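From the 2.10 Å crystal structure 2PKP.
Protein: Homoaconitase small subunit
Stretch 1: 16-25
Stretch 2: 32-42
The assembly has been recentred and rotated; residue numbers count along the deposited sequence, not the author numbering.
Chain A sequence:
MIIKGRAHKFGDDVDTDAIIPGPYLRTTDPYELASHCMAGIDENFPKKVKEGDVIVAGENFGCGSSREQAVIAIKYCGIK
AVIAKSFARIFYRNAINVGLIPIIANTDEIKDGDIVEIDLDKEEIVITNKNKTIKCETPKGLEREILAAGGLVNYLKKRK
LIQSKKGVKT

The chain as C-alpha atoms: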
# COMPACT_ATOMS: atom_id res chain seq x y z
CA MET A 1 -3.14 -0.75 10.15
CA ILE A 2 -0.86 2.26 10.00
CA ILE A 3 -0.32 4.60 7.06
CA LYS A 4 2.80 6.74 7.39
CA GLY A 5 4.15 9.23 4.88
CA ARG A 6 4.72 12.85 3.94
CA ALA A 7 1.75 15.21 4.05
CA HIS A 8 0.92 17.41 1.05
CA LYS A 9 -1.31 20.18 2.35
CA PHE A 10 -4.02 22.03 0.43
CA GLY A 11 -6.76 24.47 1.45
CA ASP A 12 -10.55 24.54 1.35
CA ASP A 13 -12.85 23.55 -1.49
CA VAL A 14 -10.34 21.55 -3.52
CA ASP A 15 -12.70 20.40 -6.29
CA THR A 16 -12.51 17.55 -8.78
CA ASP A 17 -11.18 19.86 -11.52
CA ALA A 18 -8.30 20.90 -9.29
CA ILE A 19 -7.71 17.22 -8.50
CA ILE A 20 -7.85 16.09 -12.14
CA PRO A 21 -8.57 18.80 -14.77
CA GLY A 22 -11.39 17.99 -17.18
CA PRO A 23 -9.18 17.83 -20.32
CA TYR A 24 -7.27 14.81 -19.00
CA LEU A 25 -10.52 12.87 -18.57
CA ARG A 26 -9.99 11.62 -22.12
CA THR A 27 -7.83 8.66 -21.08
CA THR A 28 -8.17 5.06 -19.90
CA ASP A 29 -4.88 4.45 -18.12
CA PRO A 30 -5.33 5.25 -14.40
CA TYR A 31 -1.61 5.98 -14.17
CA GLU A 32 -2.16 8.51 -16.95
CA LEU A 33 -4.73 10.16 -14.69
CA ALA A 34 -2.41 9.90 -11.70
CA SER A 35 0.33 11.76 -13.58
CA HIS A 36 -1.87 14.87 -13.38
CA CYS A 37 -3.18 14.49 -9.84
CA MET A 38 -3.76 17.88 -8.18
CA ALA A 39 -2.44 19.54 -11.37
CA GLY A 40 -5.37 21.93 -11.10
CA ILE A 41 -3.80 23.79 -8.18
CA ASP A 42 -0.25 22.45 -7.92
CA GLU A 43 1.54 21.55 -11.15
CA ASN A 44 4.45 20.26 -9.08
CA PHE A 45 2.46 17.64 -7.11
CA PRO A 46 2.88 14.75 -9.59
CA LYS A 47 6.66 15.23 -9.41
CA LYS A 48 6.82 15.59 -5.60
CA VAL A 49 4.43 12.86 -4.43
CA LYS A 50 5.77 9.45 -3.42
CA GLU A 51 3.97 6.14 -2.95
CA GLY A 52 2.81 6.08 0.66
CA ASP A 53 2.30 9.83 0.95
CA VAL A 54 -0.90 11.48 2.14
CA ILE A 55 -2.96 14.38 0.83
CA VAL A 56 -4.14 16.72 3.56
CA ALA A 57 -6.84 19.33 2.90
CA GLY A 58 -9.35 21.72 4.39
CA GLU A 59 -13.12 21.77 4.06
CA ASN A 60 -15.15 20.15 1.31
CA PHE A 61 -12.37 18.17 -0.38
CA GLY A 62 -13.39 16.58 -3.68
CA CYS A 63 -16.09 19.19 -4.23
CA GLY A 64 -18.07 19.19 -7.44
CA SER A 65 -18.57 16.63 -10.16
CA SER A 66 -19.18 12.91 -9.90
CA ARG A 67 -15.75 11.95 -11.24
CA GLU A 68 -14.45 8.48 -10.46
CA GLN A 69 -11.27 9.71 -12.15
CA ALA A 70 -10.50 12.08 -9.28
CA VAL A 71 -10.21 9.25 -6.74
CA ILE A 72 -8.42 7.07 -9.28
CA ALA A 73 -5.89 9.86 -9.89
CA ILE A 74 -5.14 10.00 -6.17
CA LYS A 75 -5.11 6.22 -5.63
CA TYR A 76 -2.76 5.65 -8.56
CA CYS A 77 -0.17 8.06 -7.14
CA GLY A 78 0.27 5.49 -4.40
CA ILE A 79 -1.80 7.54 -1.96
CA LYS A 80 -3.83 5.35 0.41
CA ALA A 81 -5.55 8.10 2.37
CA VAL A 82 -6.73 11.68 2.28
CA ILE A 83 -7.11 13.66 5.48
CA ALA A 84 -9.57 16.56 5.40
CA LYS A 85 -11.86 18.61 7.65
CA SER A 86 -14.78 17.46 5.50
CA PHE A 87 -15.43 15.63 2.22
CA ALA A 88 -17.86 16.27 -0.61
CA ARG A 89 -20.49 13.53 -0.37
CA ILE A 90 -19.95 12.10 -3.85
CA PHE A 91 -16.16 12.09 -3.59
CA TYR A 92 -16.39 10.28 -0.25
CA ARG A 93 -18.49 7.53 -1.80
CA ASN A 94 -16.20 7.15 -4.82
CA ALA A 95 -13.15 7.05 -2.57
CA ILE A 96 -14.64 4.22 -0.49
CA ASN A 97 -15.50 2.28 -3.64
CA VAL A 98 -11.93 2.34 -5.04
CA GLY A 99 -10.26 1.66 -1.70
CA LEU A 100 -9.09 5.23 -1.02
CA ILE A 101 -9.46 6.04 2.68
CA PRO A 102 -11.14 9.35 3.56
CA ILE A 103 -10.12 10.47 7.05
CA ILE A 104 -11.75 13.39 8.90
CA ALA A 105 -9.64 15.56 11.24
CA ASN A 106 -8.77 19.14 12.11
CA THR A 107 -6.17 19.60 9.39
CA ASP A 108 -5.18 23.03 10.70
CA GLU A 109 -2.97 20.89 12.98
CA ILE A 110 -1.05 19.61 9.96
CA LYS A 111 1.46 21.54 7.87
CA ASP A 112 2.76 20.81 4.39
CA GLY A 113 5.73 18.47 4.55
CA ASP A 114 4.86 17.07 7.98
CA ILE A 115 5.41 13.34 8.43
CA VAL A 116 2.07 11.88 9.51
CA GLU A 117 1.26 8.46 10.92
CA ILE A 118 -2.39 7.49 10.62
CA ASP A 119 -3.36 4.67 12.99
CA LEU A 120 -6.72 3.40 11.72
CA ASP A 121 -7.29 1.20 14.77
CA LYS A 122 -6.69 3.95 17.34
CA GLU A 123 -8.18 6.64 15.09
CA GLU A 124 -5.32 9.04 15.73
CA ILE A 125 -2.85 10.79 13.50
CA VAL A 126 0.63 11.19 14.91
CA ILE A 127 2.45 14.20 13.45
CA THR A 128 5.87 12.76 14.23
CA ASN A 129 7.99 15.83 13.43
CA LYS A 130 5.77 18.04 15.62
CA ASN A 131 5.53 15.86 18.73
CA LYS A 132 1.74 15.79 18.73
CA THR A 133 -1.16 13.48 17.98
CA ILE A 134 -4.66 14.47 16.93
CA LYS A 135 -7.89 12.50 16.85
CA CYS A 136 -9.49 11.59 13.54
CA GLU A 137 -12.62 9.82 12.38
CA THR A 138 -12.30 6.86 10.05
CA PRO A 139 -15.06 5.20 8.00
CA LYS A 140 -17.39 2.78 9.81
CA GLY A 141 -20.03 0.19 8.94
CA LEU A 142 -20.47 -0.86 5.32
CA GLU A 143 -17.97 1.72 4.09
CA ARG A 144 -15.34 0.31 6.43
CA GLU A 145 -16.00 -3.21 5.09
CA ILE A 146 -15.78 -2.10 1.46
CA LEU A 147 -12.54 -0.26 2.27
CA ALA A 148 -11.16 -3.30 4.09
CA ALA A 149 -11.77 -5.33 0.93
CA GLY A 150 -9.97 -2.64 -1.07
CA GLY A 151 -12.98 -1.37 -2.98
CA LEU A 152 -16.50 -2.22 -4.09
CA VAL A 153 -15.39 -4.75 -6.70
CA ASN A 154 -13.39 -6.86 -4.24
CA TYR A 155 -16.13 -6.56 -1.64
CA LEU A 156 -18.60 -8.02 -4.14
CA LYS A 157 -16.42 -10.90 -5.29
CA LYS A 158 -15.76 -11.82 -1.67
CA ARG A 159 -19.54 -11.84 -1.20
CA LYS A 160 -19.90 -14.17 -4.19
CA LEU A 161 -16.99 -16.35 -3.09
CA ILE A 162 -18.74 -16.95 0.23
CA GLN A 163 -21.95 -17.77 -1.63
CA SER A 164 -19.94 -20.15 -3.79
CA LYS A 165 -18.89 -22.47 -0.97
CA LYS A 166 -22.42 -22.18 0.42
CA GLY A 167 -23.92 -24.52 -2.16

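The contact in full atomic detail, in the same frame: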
# COMPACT_ATOMS: atom_id res chain seq x y z
N THR A 16 -12.94 18.58 -7.84
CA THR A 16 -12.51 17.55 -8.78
C THR A 16 -11.67 18.08 -9.94
O THR A 16 -10.77 17.38 -10.41
CB THR A 16 -13.72 16.78 -9.35
OG1 THR A 16 -14.68 17.70 -9.88
CG2 THR A 16 -14.38 15.93 -8.26
N ASP A 17 -11.96 19.29 -10.41
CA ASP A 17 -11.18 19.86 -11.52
C ASP A 17 -9.77 20.20 -11.09
O ASP A 17 -8.84 20.14 -11.90
CB ASP A 17 -11.88 21.10 -12.08
CG ASP A 17 -13.07 20.74 -12.94
OD1 ASP A 17 -12.88 20.00 -13.93
OD2 ASP A 17 -14.18 21.21 -12.63
N ALA A 18 -9.61 20.58 -9.83
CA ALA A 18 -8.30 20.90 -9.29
C ALA A 18 -7.55 19.57 -9.13
O ALA A 18 -6.35 19.49 -9.39
CB ALA A 18 -8.43 21.59 -7.95
N ILE A 19 -8.28 18.55 -8.71
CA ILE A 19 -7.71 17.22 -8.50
C ILE A 19 -7.29 16.57 -9.82
O ILE A 19 -6.21 15.99 -9.91
CB ILE A 19 -8.73 16.31 -7.76
CG1 ILE A 19 -8.98 16.86 -6.36
CG2 ILE A 19 -8.21 14.87 -7.70
CD1 ILE A 19 -10.09 16.15 -5.61
N ILE A 20 -8.14 16.66 -10.82
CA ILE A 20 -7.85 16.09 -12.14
C ILE A 20 -8.62 16.89 -13.20
O ILE A 20 -9.76 16.59 -13.51
CB ILE A 20 -8.25 14.58 -12.19
CG1 ILE A 20 -7.94 14.01 -13.58
CG2 ILE A 20 -9.72 14.40 -11.85
CD1 ILE A 20 -6.46 13.93 -13.90
N PRO A 21 -7.98 17.93 -13.75
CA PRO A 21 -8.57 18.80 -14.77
C PRO A 21 -9.35 18.05 -15.85
O PRO A 21 -8.91 17.02 -16.36
CB PRO A 21 -7.36 19.52 -15.33
CG PRO A 21 -6.52 19.71 -14.10
CD PRO A 21 -6.60 18.35 -13.44
N GLY A 22 -10.52 18.59 -16.18
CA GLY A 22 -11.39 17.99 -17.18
C GLY A 22 -10.74 17.50 -18.47
O GLY A 22 -11.07 16.41 -18.94
N PRO A 23 -9.82 18.27 -19.07
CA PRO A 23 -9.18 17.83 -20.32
C PRO A 23 -8.49 16.47 -20.28
O PRO A 23 -8.43 15.78 -21.30
CB PRO A 23 -8.21 18.98 -20.62
CG PRO A 23 -7.89 19.52 -19.27
CD PRO A 23 -9.25 19.54 -18.61
N TYR A 24 -7.96 16.09 -19.12
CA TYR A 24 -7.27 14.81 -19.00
C TYR A 24 -8.24 13.63 -18.92
O TYR A 24 -7.83 12.48 -19.06
CB TYR A 24 -6.37 14.80 -17.77
CG TYR A 24 -5.34 15.91 -17.75
CD1 TYR A 24 -5.44 16.96 -16.84
CD2 TYR A 24 -4.26 15.90 -18.64
CE1 TYR A 24 -4.49 17.98 -16.81
CE2 TYR A 24 -3.31 16.92 -18.61
CZ TYR A 24 -3.43 17.95 -17.69
OH TYR A 24 -2.49 18.95 -17.65
N LEU A 25 -9.51 13.92 -18.69
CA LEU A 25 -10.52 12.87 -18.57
C LEU A 25 -10.66 12.01 -19.83
O LEU A 25 -11.41 11.04 -19.84
CB LEU A 25 -11.87 13.50 -18.21
CG LEU A 25 -11.88 14.33 -16.93
CD1 LEU A 25 -13.26 14.91 -16.70
CD2 LEU A 25 -11.46 13.46 -15.75
N GLU A 32 -2.17 7.32 -16.10
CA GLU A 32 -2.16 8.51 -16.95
C GLU A 32 -2.89 9.61 -16.18
O GLU A 32 -2.49 10.78 -16.21
CB GLU A 32 -2.89 8.23 -18.26
CG GLU A 32 -2.67 9.27 -19.35
CD GLU A 32 -1.23 9.35 -19.80
OE1 GLU A 32 -0.65 8.29 -20.15
OE2 GLU A 32 -0.66 10.46 -19.82
N LEU A 33 -3.96 9.22 -15.49
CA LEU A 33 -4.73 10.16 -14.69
C LEU A 33 -3.90 10.59 -13.50
O LEU A 33 -3.85 11.77 -13.15
CB LEU A 33 -6.02 9.48 -14.21
CG LEU A 33 -7.10 9.22 -15.27
CD1 LEU A 33 -8.21 8.36 -14.68
CD2 LEU A 33 -7.65 10.56 -15.75
N ALA A 34 -3.24 9.63 -12.87
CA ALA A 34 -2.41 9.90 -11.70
C ALA A 34 -1.30 10.90 -12.00
O ALA A 34 -0.94 11.70 -11.14
CB ALA A 34 -1.83 8.59 -11.18
N SER A 35 -0.75 10.86 -13.21
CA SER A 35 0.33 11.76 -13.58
C SER A 35 -0.10 13.24 -13.55
O SER A 35 0.74 14.13 -13.64
CB SER A 35 0.88 11.39 -14.96
OG SER A 35 -0.10 11.58 -15.97
N HIS A 36 -1.40 13.49 -13.43
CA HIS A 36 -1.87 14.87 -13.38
C HIS A 36 -2.70 15.14 -12.13
O HIS A 36 -3.51 16.06 -12.10
CB HIS A 36 -2.67 15.21 -14.64
CG HIS A 36 -1.84 15.16 -15.88
ND1 HIS A 36 -1.74 14.04 -16.67
CD2 HIS A 36 -0.99 16.07 -16.42
CE1 HIS A 36 -0.87 14.25 -17.63
NE2 HIS A 36 -0.40 15.48 -17.51
N CYS A 37 -2.47 14.33 -11.10
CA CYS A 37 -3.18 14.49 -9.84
C CYS A 37 -2.86 15.84 -9.22
O CYS A 37 -1.70 16.22 -9.11
CB CYS A 37 -2.79 13.36 -8.88
SG CYS A 37 -3.75 13.36 -7.34
N MET A 38 -3.90 16.56 -8.81
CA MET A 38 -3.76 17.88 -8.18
C MET A 38 -3.16 18.94 -9.12
O MET A 38 -2.84 20.05 -8.68
CB MET A 38 -2.89 17.81 -6.92
CG MET A 38 -3.28 16.73 -5.94
SD MET A 38 -5.02 16.80 -5.52
CE MET A 38 -5.08 18.28 -4.54
N ALA A 39 -3.02 18.60 -10.40
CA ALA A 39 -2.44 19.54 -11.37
C ALA A 39 -3.25 20.82 -11.48
O ALA A 39 -2.74 21.84 -11.94
CB ALA A 39 -2.33 18.87 -12.74
N GLY A 40 -4.50 20.76 -11.04
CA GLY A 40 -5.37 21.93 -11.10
C GLY A 40 -4.94 23.07 -10.19
O GLY A 40 -5.24 24.22 -10.47
N ILE A 41 -4.25 22.75 -9.10
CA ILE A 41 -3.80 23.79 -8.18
C ILE A 41 -2.30 23.74 -7.91
O ILE A 41 -1.71 24.74 -7.50
CB ILE A 41 -4.57 23.74 -6.84
CG1 ILE A 41 -4.63 22.31 -6.31
CG2 ILE A 41 -5.98 24.28 -7.03
CD1 ILE A 41 -5.38 22.19 -5.00
N ASP A 42 -1.68 22.58 -8.13
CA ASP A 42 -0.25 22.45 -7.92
C ASP A 42 0.38 21.59 -9.01
O ASP A 42 0.38 20.37 -8.92
CB ASP A 42 0.06 21.86 -6.55
CG ASP A 42 1.55 21.74 -6.29
OD1 ASP A 42 2.33 22.38 -7.03
OD2 ASP A 42 1.93 21.01 -5.35

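This is a close backbone contact between a helix end and a turn, held by two main-chain hydrogen bonds and extended by apolar packing and one aromatic stack. The helix at 16-19 ends here, and Ile20 is the first residue to leave helical geometry. The carbonyls of Ala18 and Ile19 are therefore free to accept from the other stretch. Gly40 N donates to Ala18 O at 2.8 Å. Met38 N donates to Ile19 O at 2.6 Å. Met38 lies within the type II turn from His36 to Ala39, and Gly40 comes just after it. Two CA-H...O contacts support them: Met38 CA to Ala18 O at 3.3 Å, and Cys37 CA to Ile19 O at 3.4 Å.

The backbones come very close at Gly40, whose CA is 3.6 Å from Ala18 CA. A side chain would not fit at this point. An ideal CB on Gly40 would lie 2.2 Å from Ala18 CA and 2.7 Å from Asp17 O, both clashes.

Apolar side chains pack beside the hydrogen bonds. Ala18 CB meets Ile41 CG2 at 3.8 Å. Ile19 CG1 lies 4.0 Å from Met38 SD, although both CA-to-CB bonds point away from the opposing stretch. The end of Ile20 comes nearer than its CB direction suggests, and its CD1 reaches Leu33 CD2 at 4.0 Å. Pro21 CD lies 4.4 Å from Ala39 CB, a looser apolar contact.

Farther along, the CA-to-CB bonds of Tyr24 and His36 each point toward the other stretch, and the two rings form an offset stack. Their ring centroids are 3.9 Å apart and the planes meet at 16°. His36 CB also sits over the Tyr24 ring face, 3.9 Å from the ring centroid, as a CH-pi contact. A weak hydrogen bond from His36 ND1 to Glu32 O, at 3.4 Å, links the imidazole to its own stretch.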